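Local coordinates for protein 2-dehydro-3-deoxy-d-gluconate/2-dehydro-3-deoxy-phosphogluconate aldolase (PDB 4UXD) that is an aldolase of the dihydrodipicolinate synthetase family, built as a parallel beta/alpha barrel and assembled from four chains, at residues V122-Y127 with Y154-F159. Residues are numbered along the deposited sequence; the frame is centred on the assembly and turned at random.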
loop_
_atom_site.group_PDB
_atom_site.type_symbol
_atom_site.label_atom_id
_atom_site.label_comp_id
_atom_site.label_asym_id
_atom_site.label_seq_id
_atom_site.Cartn_x
_atom_site.Cartn_y
_atom_site.Cartn_z
ATOM N N VAL A 122 25.787 12.445 -4.744
ATOM C CA VAL A 122 24.784 11.457 -4.389
ATOM C C VAL A 122 23.421 11.900 -4.885
ATOM O O VAL A 122 22.930 12.967 -4.508
ATOM C CB VAL A 122 24.685 11.238 -2.882
ATOM C CG1 VAL A 122 23.770 10.025 -2.581
ATOM C CG2 VAL A 122 26.057 11.071 -2.277
ATOM N N LEU A 123 22.790 11.050 -5.686
ATOM C CA LEU A 123 21.537 11.389 -6.344
ATOM C C LEU A 123 20.497 10.268 -6.215
ATOM O O LEU A 123 20.769 9.123 -6.570
ATOM C CB LEU A 123 21.800 11.693 -7.819
ATOM C CG LEU A 123 20.570 12.031 -8.656
ATOM C CD1 LEU A 123 19.921 13.286 -8.121
ATOM C CD2 LEU A 123 20.938 12.198 -10.128
ATOM N N MET A 124 19.312 10.613 -5.707
ATOM C CA MET A 124 18.178 9.688 -5.668
ATOM C C MET A 124 17.215 10.016 -6.806
ATOM O O MET A 124 17.314 11.066 -7.436
ATOM C CB MET A 124 17.439 9.737 -4.315
ATOM C CG MET A 124 16.518 10.935 -4.110
ATOM S SD MET A 124 17.473 12.445 -4.069
ATOM C CE MET A 124 18.249 12.280 -2.481
ATOM N N PRO A 125 16.286 9.106 -7.091
ATOM C CA PRO A 125 15.440 9.464 -8.229
ATOM C C PRO A 125 14.518 10.660 -7.964
ATOM O O PRO A 125 14.244 10.986 -6.812
ATOM C CB PRO A 125 14.641 8.186 -8.474
ATOM C CG PRO A 125 15.576 7.080 -8.017
ATOM C CD PRO A 125 16.280 7.658 -6.814
ATOM N N PRO A 126 14.059 11.324 -9.036
ATOM C CA PRO A 126 13.092 12.411 -8.890
ATOM C C PRO A 126 11.856 11.959 -8.157
ATOM O O PRO A 126 11.516 10.757 -8.229
ATOM C CB PRO A 126 12.734 12.779 -10.330
ATOM C CG PRO A 126 13.761 12.174 -11.167
ATOM C CD PRO A 126 14.356 11.031 -10.442
ATOM N N TYR A 127 11.185 12.912 -7.501
ATOM C CA TYR A 127 10.076 12.608 -6.629
ATOM C C TYR A 127 8.849 13.425 -7.018
ATOM O O TYR A 127 8.792 13.950 -8.136
ATOM C CB TYR A 127 10.496 12.819 -5.171
ATOM C CG TYR A 127 11.389 14.000 -4.947
ATOM C CD1 TYR A 127 12.774 13.880 -5.091
ATOM C CD2 TYR A 127 10.863 15.243 -4.600
ATOM C CE1 TYR A 127 13.601 14.951 -4.900
ATOM C CE2 TYR A 127 11.693 16.338 -4.404
ATOM C CZ TYR A 127 13.059 16.183 -4.550
ATOM O OH TYR A 127 13.890 17.251 -4.352
ATOM N N TYR A 154 21.263 6.608 -5.131
ATOM C CA TYR A 154 20.661 6.531 -3.815
ATOM C C TYR A 154 19.223 6.004 -3.936
ATOM O O TYR A 154 18.379 6.598 -4.603
ATOM C CB TYR A 154 20.739 7.907 -3.177
ATOM C CG TYR A 154 20.177 8.086 -1.792
ATOM C CD1 TYR A 154 19.910 7.015 -0.948
ATOM C CD2 TYR A 154 19.895 9.371 -1.336
ATOM C CE1 TYR A 154 19.372 7.236 0.325
ATOM C CE2 TYR A 154 19.373 9.608 -0.089
ATOM C CZ TYR A 154 19.108 8.551 0.739
ATOM O OH TYR A 154 18.576 8.852 1.973
ATOM N N ASN A 155 18.961 4.854 -3.334
ATOM C CA ASN A 155 17.633 4.280 -3.436
ATOM C C ASN A 155 16.938 4.386 -2.091
ATOM O O ASN A 155 17.354 3.761 -1.133
ATOM C CB ASN A 155 17.678 2.833 -3.923
ATOM C CG ASN A 155 16.287 2.196 -3.977
ATOM O OD1 ASN A 155 15.422 2.622 -4.756
ATOM N ND2 ASN A 155 16.061 1.189 -3.128
ATOM N N ILE A 156 15.884 5.194 -2.040
ATOM C CA ILE A 156 15.132 5.386 -0.813
ATOM C C ILE A 156 13.632 5.459 -1.179
ATOM O O ILE A 156 13.058 6.546 -1.274
ATOM C CB ILE A 156 15.658 6.651 -0.049
ATOM C CG1 ILE A 156 14.786 6.991 1.158
ATOM C CG2 ILE A 156 15.787 7.871 -0.987
ATOM C CD1 ILE A 156 15.513 7.762 2.234
ATOM N N PRO A 157 12.998 4.282 -1.427
ATOM C CA PRO A 157 11.631 4.227 -1.976
ATOM C C PRO A 157 10.557 4.770 -1.020
ATOM O O PRO A 157 9.452 5.066 -1.454
ATOM C CB PRO A 157 11.420 2.722 -2.264
ATOM C CG PRO A 157 12.310 2.023 -1.336
ATOM C CD PRO A 157 13.539 2.927 -1.211
ATOM N N GLN A 158 10.908 4.940 0.249
ATOM C CA GLN A 158 10.045 5.612 1.207
ATOM C C GLN A 158 9.741 7.059 0.821
ATOM O O GLN A 158 8.651 7.563 1.096
ATOM C CB GLN A 158 10.682 5.603 2.606
ATOM C CG GLN A 158 10.966 4.236 3.171
ATOM C CD GLN A 158 12.410 3.795 2.944
ATOM O OE1 GLN A 158 13.002 4.083 1.901
ATOM N NE2 GLN A 158 12.983 3.100 3.929
ATOM N N PHE A 159 10.719 7.742 0.227
ATOM C CA PHE A 159 10.591 9.177 0.027
ATOM C C PHE A 159 10.463 9.538 -1.442
ATOM O O PHE A 159 9.893 10.582 -1.772
ATOM C CB PHE A 159 11.781 9.916 0.679
ATOM C CG PHE A 159 11.834 9.765 2.186
ATOM C CD1 PHE A 159 10.678 9.500 2.921
ATOM C CD2 PHE A 159 13.028 9.867 2.862
ATOM C CE1 PHE A 159 10.726 9.358 4.285
ATOM C CE2 PHE A 159 13.086 9.719 4.235
ATOM C CZ PHE A 159 11.934 9.472 4.950
#
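A hydrogen bond from Tyr154 to Leu123 joins two neighbouring parallel strands, 120-123 and 150-155, at their carboxyl ends in a beta/alpha barrel; helix 133-144 links them in a beta-alpha-beta unit. In barrels of this family the active site lies at this end of the strands, and here the last strand residues pass into loops that diverge. Tyr154 N donates to Leu123 O over 2.9 Å; the bond is bent, 139° at the hydrogen, with the donor well above the carbonyl plane. Leu123 O also takes the hydroxyl of Tyr140, so helix 133-144 shares the acceptor. Tyr154 O would next accept an N-H from residue 125, but Pro125 has none; its CD comes within 3.2 Å of that oxygen, and Met124 CA makes a CA-H...O contact with it at 3.3 Å.

The Tyr154 side chain carries the apolar part. With CG anti to the backbone N (chi1 -180°), it runs alongside Met124, both pointing the same way. Val122 CG1 approaches obliquely, 3.7 Å from Tyr154 CB. Ile156 CG2 lies 3.8 Å above one face of the ring, offset toward its rim, and the same methyl also lies against Met124 CB. The phenol oxygen is hydrogen-bonded to Ser67 OG and to a glycerol, which may mark a pocket. Farther out, Tyr127 and Phe159 both meet the Tyr128 ring of a second subunit, which places the loop ends at a subunit interface. Met124 is bent at chi2 and chi3, and the fold of its chain returns the terminal methyl to the tyrosine, CE resting 3.5 Å from Tyr154 CD2.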